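Local coordinates for protein SorB (Sorangium cellulosum, PDB 6B2V) that helps build the polyketide antibiotic sorangicin, this fragment being the module-nine pyran synthase domain, which probably closes a pyran ring in the growing chain, at residues L80-I85 against G128-D133; G40-A45 against E76-S81. All blocks are in the same frame, centred on the assembly; numbering follows the deposited sequence.

Interaction 1: L80-I85 against G128-D133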
ATOM      1  N   LEU A  80      19.000  -6.683  -4.703  1.00 25.39           N
ATOM      2  CA  LEU A  80      18.026  -7.609  -5.240  1.00 25.25           C
ATOM      3  C   LEU A  80      17.086  -6.866  -6.171  1.00 21.98           C
ATOM      4  O   LEU A  80      16.839  -5.727  -5.990  1.00 24.59           O
ATOM      5  CB  LEU A  80      17.242  -8.312  -4.125  1.00 23.53           C
ATOM      6  CG  LEU A  80      18.118  -8.863  -3.015  1.00 26.94           C
ATOM      7  CD1 LEU A  80      17.339  -9.283  -1.794  1.00 26.65           C
ATOM      8  CD2 LEU A  80      18.988  -9.989  -3.512  1.00 29.12           C
ATOM      9  N   SER A  81      16.555  -7.567  -7.151  1.00 22.43           N
ATOM     10  CA  SER A  81      15.666  -7.001  -8.127  1.00 21.60           C
ATOM     11  C   SER A  81      14.254  -7.526  -7.872  1.00 20.15           C
ATOM     12  O   SER A  81      13.992  -8.648  -8.043  1.00 22.89           O
ATOM     13  CB  SER A  81      16.189  -7.387  -9.525  1.00 28.14           C
ATOM     14  OG  SER A  81      15.443  -6.796 -10.539  1.00 32.54           O
ATOM     15  N   ILE A  82      13.358  -6.641  -7.511  1.00 22.15           N
ATOM     16  CA  ILE A  82      12.036  -7.040  -7.072  1.00 20.91           C
ATOM     17  C   ILE A  82      10.933  -6.761  -8.049  1.00 20.66           C
ATOM     18  O   ILE A  82      10.807  -5.682  -8.508  1.00 22.80           O
ATOM     19  CB  ILE A  82      11.719  -6.280  -5.770  1.00 20.81           C
ATOM     20  CG1 ILE A  82      12.789  -6.486  -4.709  1.00 20.21           C
ATOM     21  CG2 ILE A  82      10.354  -6.605  -5.217  1.00 21.57           C
ATOM     22  CD1 ILE A  82      13.065  -7.902  -4.382  1.00 20.96           C
ATOM     23  N   ALA A  83      10.155  -7.775  -8.336  1.00 18.84           N
ATOM     24  CA  ALA A  83       9.017  -7.692  -9.199  1.00 18.21           C
ATOM     25  C   ALA A  83       7.735  -7.388  -8.475  1.00 17.38           C
ATOM     26  O   ALA A  83       6.812  -6.907  -9.040  1.00 16.67           O
ATOM     27  CB  ALA A  83       8.857  -9.002  -9.955  1.00 19.95           C
ATOM     28  N   GLY A  84       7.706  -7.735  -7.213  1.00 16.23           N
ATOM     29  CA  GLY A  84       6.521  -7.548  -6.434  1.00 17.77           C
ATOM     30  C   GLY A  84       6.592  -8.167  -5.072  1.00 16.48           C
ATOM     31  O   GLY A  84       7.613  -8.581  -4.660  1.00 14.77           O
ATOM     32  N   ILE A  85       5.444  -8.148  -4.405  1.00 14.34           N
ATOM     33  CA  ILE A  85       5.251  -8.672  -3.072  1.00 14.43           C
ATOM     34  C   ILE A  85       4.052  -9.601  -3.044  1.00 15.01           C
ATOM     35  O   ILE A  85       3.106  -9.350  -3.623  1.00 14.70           O
ATOM     36  CB  ILE A  85       5.127  -7.535  -2.034  1.00 14.12           C
ATOM     37  CG1 ILE A  85       6.490  -6.929  -1.767  1.00 15.68           C
ATOM     38  CG2 ILE A  85       4.575  -8.009  -0.694  1.00 14.63           C
ATOM     39  CD1 ILE A  85       6.479  -5.656  -0.971  1.00 16.71           C
ATOM     40  N   GLY A 128       5.861 -10.674   4.797  1.00 14.32           N
ATOM     41  CA  GLY A 128       5.462 -11.033   3.480  1.00 15.01           C
ATOM     42  C   GLY A 128       6.580 -11.643   2.670  1.00 17.47           C
ATOM     43  O   GLY A 128       7.591 -11.943   3.198  1.00 15.91           O
ATOM     44  N   LEU A 129       6.345 -11.735   1.371  1.00 14.80           N
ATOM     45  CA  LEU A 129       7.306 -12.319   0.463  1.00 16.05           C
ATOM     46  C   LEU A 129       7.694 -11.353  -0.642  1.00 15.82           C
ATOM     47  O   LEU A 129       6.866 -10.851  -1.275  1.00 16.40           O
ATOM     48  CB  LEU A 129       6.710 -13.530  -0.225  1.00 17.37           C
ATOM     49  CG  LEU A 129       6.283 -14.733   0.591  1.00 23.70           C
ATOM     50  CD1 LEU A 129       5.529 -15.714  -0.281  1.00 28.00           C
ATOM     51  CD2 LEU A 129       7.476 -15.417   1.209  1.00 28.02           C
ATOM     52  N   LEU A 130       8.972 -11.143  -0.831  1.00 16.62           N
ATOM     53  CA  LEU A 130       9.458 -10.340  -1.918  1.00 15.72           C
ATOM     54  C   LEU A 130       9.751 -11.269  -3.086  1.00 18.87           C
ATOM     55  O   LEU A 130      10.504 -12.178  -2.940  1.00 20.11           O
ATOM     56  CB  LEU A 130      10.707  -9.592  -1.490  1.00 15.96           C
ATOM     57  CG  LEU A 130      10.525  -8.448  -0.517  1.00 16.46           C
ATOM     58  CD1 LEU A 130      11.680  -8.350   0.422  1.00 19.87           C
ATOM     59  CD2 LEU A 130      10.392  -7.110  -1.201  1.00 16.70           C
ATOM     60  N   VAL A 131       9.126 -11.004  -4.223  1.00 17.68           N
ATOM     61  CA  VAL A 131       9.250 -11.814  -5.402  1.00 17.74           C
ATOM     62  C   VAL A 131      10.260 -11.192  -6.353  1.00 19.00           C
ATOM     63  O   VAL A 131      10.124 -10.076  -6.746  1.00 17.05           O
ATOM     64  CB  VAL A 131       7.914 -11.862  -6.131  1.00 17.96           C
ATOM     65  CG1 VAL A 131       7.997 -12.732  -7.361  1.00 19.68           C
ATOM     66  CG2 VAL A 131       6.806 -12.317  -5.192  1.00 19.92           C
ATOM     67  N   PHE A 132      11.251 -11.990  -6.672  1.00 19.46           N
ATOM     68  CA  PHE A 132      12.326 -11.589  -7.511  1.00 21.22           C
ATOM     69  C   PHE A 132      11.902 -11.584  -8.950  1.00 20.77           C
ATOM     70  O   PHE A 132      10.991 -12.199  -9.346  1.00 21.38           O
ATOM     71  CB  PHE A 132      13.473 -12.587  -7.367  1.00 24.21           C
ATOM     72  CG  PHE A 132      14.327 -12.410  -6.138  1.00 26.23           C
ATOM     73  CD1 PHE A 132      14.040 -11.494  -5.187  1.00 23.74           C
ATOM     74  CD2 PHE A 132      15.419 -13.212  -5.942  1.00 30.27           C
ATOM     75  CE1 PHE A 132      14.822 -11.357  -4.082  1.00 25.31           C
ATOM     76  CE2 PHE A 132      16.225 -13.079  -4.858  1.00 26.05           C
ATOM     77  CZ  PHE A 132      15.930 -12.146  -3.920  1.00 30.17           C
ATOM     78  N   ASP A 133      12.650 -10.845  -9.733  1.00 21.28           N
ATOM     79  CA  ASP A 133      12.457 -10.800 -11.152  1.00 21.06           C
ATOM     80  C   ASP A 133      12.853 -12.143 -11.798  1.00 25.23           C
ATOM     81  O   ASP A 133      12.416 -12.414 -12.856  1.00 23.81           O
ATOM     82  CB  ASP A 133      13.236  -9.658 -11.778  1.00 24.04           C
ATOM     83  CG  ASP A 133      12.546  -8.368 -11.664  1.00 28.40           C
ATOM     84  OD1 ASP A 133      11.368  -8.272 -11.877  1.00 34.37           O
ATOM     85  OD2 ASP A 133      13.198  -7.394 -11.397  1.00 34.91           O
TER
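Phe132 lies obliquely against Leu80, in the loop that leads into strand 82-90, and Ile82, the strand's first residue. Its CD1 meets Ile82 CD1 at 3.8 Å, and the far corner of the Phe132 ring, CZ, rests on both methyls of Leu80, with Leu80 CD2 also at 3.8 Å. Ile82 starts off away from the partner strand, but with CG1 beside its own backbone N (chi1 -55°) and a second bend at chi2, CD1 swings back to the ring. Its other branch, CG2, approaches Leu130 CD2. Leu130 CD2 also packs on Ile85 CG1 (3.9 Å), the two side chains lying side by side and pointing the same way. Beyond the ring, Asp133 bridges the loop end: its backbone N bonds to Ser81 O (3.1 Å), and OD1 lies against Ala83 CB. Ser81 OG points at Asp133 OD2, at 2.5 Å, too short for its exact length to be trusted. The antiparallel pairing carries a classic beta bulge, in which Ala83 and Gly84 both face Val131. Ala83 N gives Val131 O a bond of 2.8 Å, Gly84 N adds a weak one to the same oxygen, and Val131 N returns one to Gly84 O. In the N-terminal hotdog fold, helix 64-77 covers Ile82, Leu130 and Ile85 through Ala75 and Leu68. Strand 113-120 flanks 123-132 on its far edge, and strand 232-241 flanks 82-90.

Interaction 2: G40-A45 against E76-S81; sequences GRRAFA and EAADLS
A Schellman motif closes the C-terminal end of helix 64-77, the long helix of the N-terminal hotdog fold, and strand 41-48 packs against that end. Asp79, with positive phi, is the C-prime residue: its N bonds to Glu76 O at 3.1 Å, and Leu80 N reaches back to Ala75 O. Ala77, the last helical residue, and Ala78, the first beyond it, meet the strand through their methyl groups. Phe44 presents the outer end of its ring to them obliquely, CE2 to Ala77 CB at 3.9 Å and CZ to Ala78 CB at 4.0 Å. Ala78 CB is shared, since Arg42 lays one face of its guanidinium over the same methyl, offset toward the rim, with NH1 3.7 Å from that CB. The bend at chi3 (68°) turns the group across the helix end. There it approaches the Ala77 and Ala78 carbonyls without bonding to them directly, and waters fill the gap. Arg42 NH2 donates to one water at 2.9 Å, which also lies within bonding range of Ala77 O and Asp79 OD2; Arg42 NH1 donates to another, and a third, weakly held by NH1, donates to Ala78 O at 3.0 Å. The first two waters lie in the guanidinium plane, at its edge. The carboxylate of Asp79 stays 5.0 Å from the guanidinium, OD2 to Arg42 NH1, so any attraction between the two charges is probably moderate. The direct salt bridge of Arg42 is instead with Glu34, on the neighbouring strand 33-35. Strand 41-48 runs between that strand and 101-110, its backbone bonded to both, while Phe44 also reaches Ala74 on the helix and Val105 on strand 101-110.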
ATOM      1  N   GLY A  40      22.632 -16.348   5.875  1.00 43.42           N
ATOM      2  CA  GLY A  40      21.776 -16.147   4.723  1.00 44.74           C
ATOM      3  C   GLY A  40      20.559 -15.302   5.083  1.00 42.85           C
ATOM      4  O   GLY A  40      19.405 -15.606   4.757  1.00 40.43           O
ATOM      5  N   ARG A  41      20.858 -14.303   5.878  1.00 40.02           N
ATOM      6  CA  ARG A  41      19.914 -13.295   6.278  1.00 36.40           C
ATOM      7  C   ARG A  41      20.597 -11.969   6.222  1.00 37.49           C
ATOM      8  O   ARG A  41      21.724 -11.838   6.537  1.00 39.98           O
ATOM      9  CB  ARG A  41      19.427 -13.496   7.680  1.00 35.46           C
ATOM     10  CG  ARG A  41      18.430 -14.593   7.758  1.00 38.71           C
ATOM     11  CD  ARG A  41      18.127 -15.016   9.170  1.00 40.07           C
ATOM     12  NE  ARG A  41      18.322 -13.983  10.156  1.00 42.70           N
ATOM     13  CZ  ARG A  41      17.428 -13.741  11.089  1.00 44.43           C
ATOM     14  NH1 ARG A  41      16.333 -14.452  11.085  1.00 45.18           N
ATOM     15  NH2 ARG A  41      17.597 -12.778  11.990  1.00 44.09           N
ATOM     16  N   ARG A  42      19.875 -10.973   5.795  1.00 32.32           N
ATOM     17  CA  ARG A  42      20.346  -9.621   5.780  1.00 28.50           C
ATOM     18  C   ARG A  42      19.278  -8.782   6.450  1.00 26.34           C
ATOM     19  O   ARG A  42      18.145  -9.007   6.268  1.00 29.06           O
ATOM     20  CB  ARG A  42      20.646  -9.167   4.379  1.00 34.57           C
ATOM     21  CG  ARG A  42      21.910  -9.833   3.887  1.00 33.46           C
ATOM     22  CD  ARG A  42      22.434  -9.290   2.607  1.00 32.40           C
ATOM     23  NE  ARG A  42      22.940  -7.948   2.684  1.00 30.92           N
ATOM     24  CZ  ARG A  42      23.395  -7.304   1.628  1.00 32.26           C
ATOM     25  NH1 ARG A  42      23.412  -7.901   0.468  1.00 33.17           N
ATOM     26  NH2 ARG A  42      23.816  -6.084   1.715  1.00 31.41           N
ATOM     27  N   ALA A  43      19.710  -7.822   7.219  1.00 27.63           N
ATOM     28  CA  ALA A  43      18.841  -7.002   8.016  1.00 27.70           C
ATOM     29  C   ALA A  43      19.182  -5.555   7.870  1.00 28.16           C
ATOM     30  O   ALA A  43      20.304  -5.199   7.736  1.00 26.81           O
ATOM     31  CB  ALA A  43      18.943  -7.427   9.480  1.00 26.15           C
ATOM     32  N   PHE A  44      18.154  -4.724   7.863  1.00 22.31           N
ATOM     33  CA  PHE A  44      18.274  -3.293   7.740  1.00 20.16           C
ATOM     34  C   PHE A  44      17.429  -2.586   8.768  1.00 21.38           C
ATOM     35  O   PHE A  44      16.485  -3.125   9.205  1.00 20.73           O
ATOM     36  CB  PHE A  44      17.876  -2.801   6.342  1.00 22.52           C
ATOM     37  CG  PHE A  44      18.691  -3.396   5.257  1.00 21.02           C
ATOM     38  CD1 PHE A  44      18.405  -4.625   4.811  1.00 21.44           C
ATOM     39  CD2 PHE A  44      19.736  -2.727   4.721  1.00 27.37           C
ATOM     40  CE1 PHE A  44      19.144  -5.219   3.844  1.00 28.46           C
ATOM     41  CE2 PHE A  44      20.485  -3.303   3.744  1.00 25.32           C
ATOM     42  CZ  PHE A  44      20.187  -4.548   3.306  1.00 26.05           C
ATOM     43  N   ALA A  45      17.813  -1.375   9.120  1.00 19.80           N
ATOM     44  CA  ALA A  45      17.134  -0.622  10.126  1.00 20.94           C
ATOM     45  C   ALA A  45      17.006   0.858   9.846  1.00 21.57           C
ATOM     46  O   ALA A  45      17.712   1.373   9.066  1.00 20.12           O
ATOM     47  CB  ALA A  45      17.829  -0.846  11.452  1.00 22.32           C
ATOM     48  N   GLU A  76      16.265  -3.694  -2.387  1.00 20.00           N
ATOM     49  CA  GLU A  76      17.023  -2.934  -3.396  1.00 23.36           C
ATOM     50  C   GLU A  76      18.390  -2.618  -2.845  1.00 28.70           C
ATOM     51  O   GLU A  76      19.342  -2.643  -3.554  1.00 29.05           O
ATOM     52  CB  GLU A  76      16.308  -1.652  -3.876  1.00 25.05           C
ATOM     53  CG  GLU A  76      16.851  -1.076  -5.151  1.00 32.54           C
ATOM     54  CD  GLU A  76      15.935  -0.086  -5.841  1.00 34.31           C
ATOM     55  OE1 GLU A  76      15.825  -0.141  -7.055  1.00 34.02           O
ATOM     56  OE2 GLU A  76      15.372   0.739  -5.174  1.00 31.78           O
ATOM     57  N   ALA A  77      18.483  -2.338  -1.554  1.00 25.64           N
ATOM     58  CA  ALA A  77      19.758  -2.055  -0.900  1.00 27.03           C
ATOM     59  C   ALA A  77      20.677  -3.240  -0.829  1.00 28.32           C
ATOM     60  O   ALA A  77      21.875  -3.099  -0.869  1.00 30.21           O
ATOM     61  CB  ALA A  77      19.594  -1.420   0.447  1.00 25.76           C
ATOM     62  N   ALA A  78      20.082  -4.406  -0.820  1.00 26.63           N
ATOM     63  CA  ALA A  78      20.791  -5.666  -0.809  1.00 25.50           C
ATOM     64  C   ALA A  78      21.080  -6.147  -2.222  1.00 25.36           C
ATOM     65  O   ALA A  78      21.257  -7.286  -2.395  1.00 28.38           O
ATOM     66  CB  ALA A  78      19.991  -6.702  -0.080  1.00 28.23           C
ATOM     67  N   ASP A  79      20.957  -5.278  -3.195  1.00 25.11           N
ATOM     68  CA  ASP A  79      21.164  -5.584  -4.593  1.00 27.25           C
ATOM     69  C   ASP A  79      20.219  -6.604  -5.196  1.00 28.73           C
ATOM     70  O   ASP A  79      20.566  -7.305  -6.082  1.00 27.76           O
ATOM     71  CB  ASP A  79      22.610  -5.992  -4.832  1.00 29.10           C
ATOM     72  CG  ASP A  79      23.587  -4.950  -4.378  1.00 34.72           C
ATOM     73  OD1 ASP A  79      23.443  -3.814  -4.742  1.00 35.36           O
ATOM     74  OD2 ASP A  79      24.528  -5.290  -3.664  1.00 41.57           O
ATOM     75  N   LEU A  80      19.000  -6.683  -4.703  1.00 25.39           N
ATOM     76  CA  LEU A  80      18.026  -7.609  -5.240  1.00 25.25           C
ATOM     77  C   LEU A  80      17.086  -6.866  -6.171  1.00 21.98           C
ATOM     78  O   LEU A  80      16.839  -5.727  -5.990  1.00 24.59           O
ATOM     79  CB  LEU A  80      17.242  -8.312  -4.125  1.00 23.53           C
ATOM     80  CG  LEU A  80      18.118  -8.863  -3.015  1.00 26.94           C
ATOM     81  CD1 LEU A  80      17.339  -9.283  -1.794  1.00 26.65           C
ATOM     82  CD2 LEU A  80      18.988  -9.989  -3.512  1.00 29.12           C
ATOM     83  N   SER A  81      16.555  -7.567  -7.151  1.00 22.43           N
ATOM     84  CA  SER A  81      15.666  -7.001  -8.127  1.00 21.60           C
ATOM     85  C   SER A  81      14.254  -7.526  -7.872  1.00 20.15           C
ATOM     86  O   SER A  81      13.992  -8.648  -8.043  1.00 22.89           O
ATOM     87  CB  SER A  81      16.189  -7.387  -9.525  1.00 28.14           C
ATOM     88  OG  SER A  81      15.443  -6.796 -10.539  1.00 32.54           O
TER
HETATM   89  O   HOH W   1      24.446  -4.822  -0.865  1.00 38.62           O
HETATM   90  O   HOH W   2      24.725  -7.175  -2.180  1.00 44.42           O
HETATM   91  O   HOH W   3      21.909  -9.973  -1.180  1.00 45.09           O

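How the interactions relate
The two contacts lie about 11 Å apart, centre to centre, and share Leu80 and Ser81, where the chain leaves helix 64-77 and enters strand 82-90. Interaction 2 packs the helix end against strand 41-48; a few residues on, interaction 1 pairs the new strand with 123-132. Strands 101-110 and 113-120 lie between those two partners in strand order, so the contacts on the two sides of this short turn meet strands separated by two others. Ala75, in the last turns of the helix, ties the two regions together through its side chain, which touches Leu80, Ile82 and Leu130 of interaction 1.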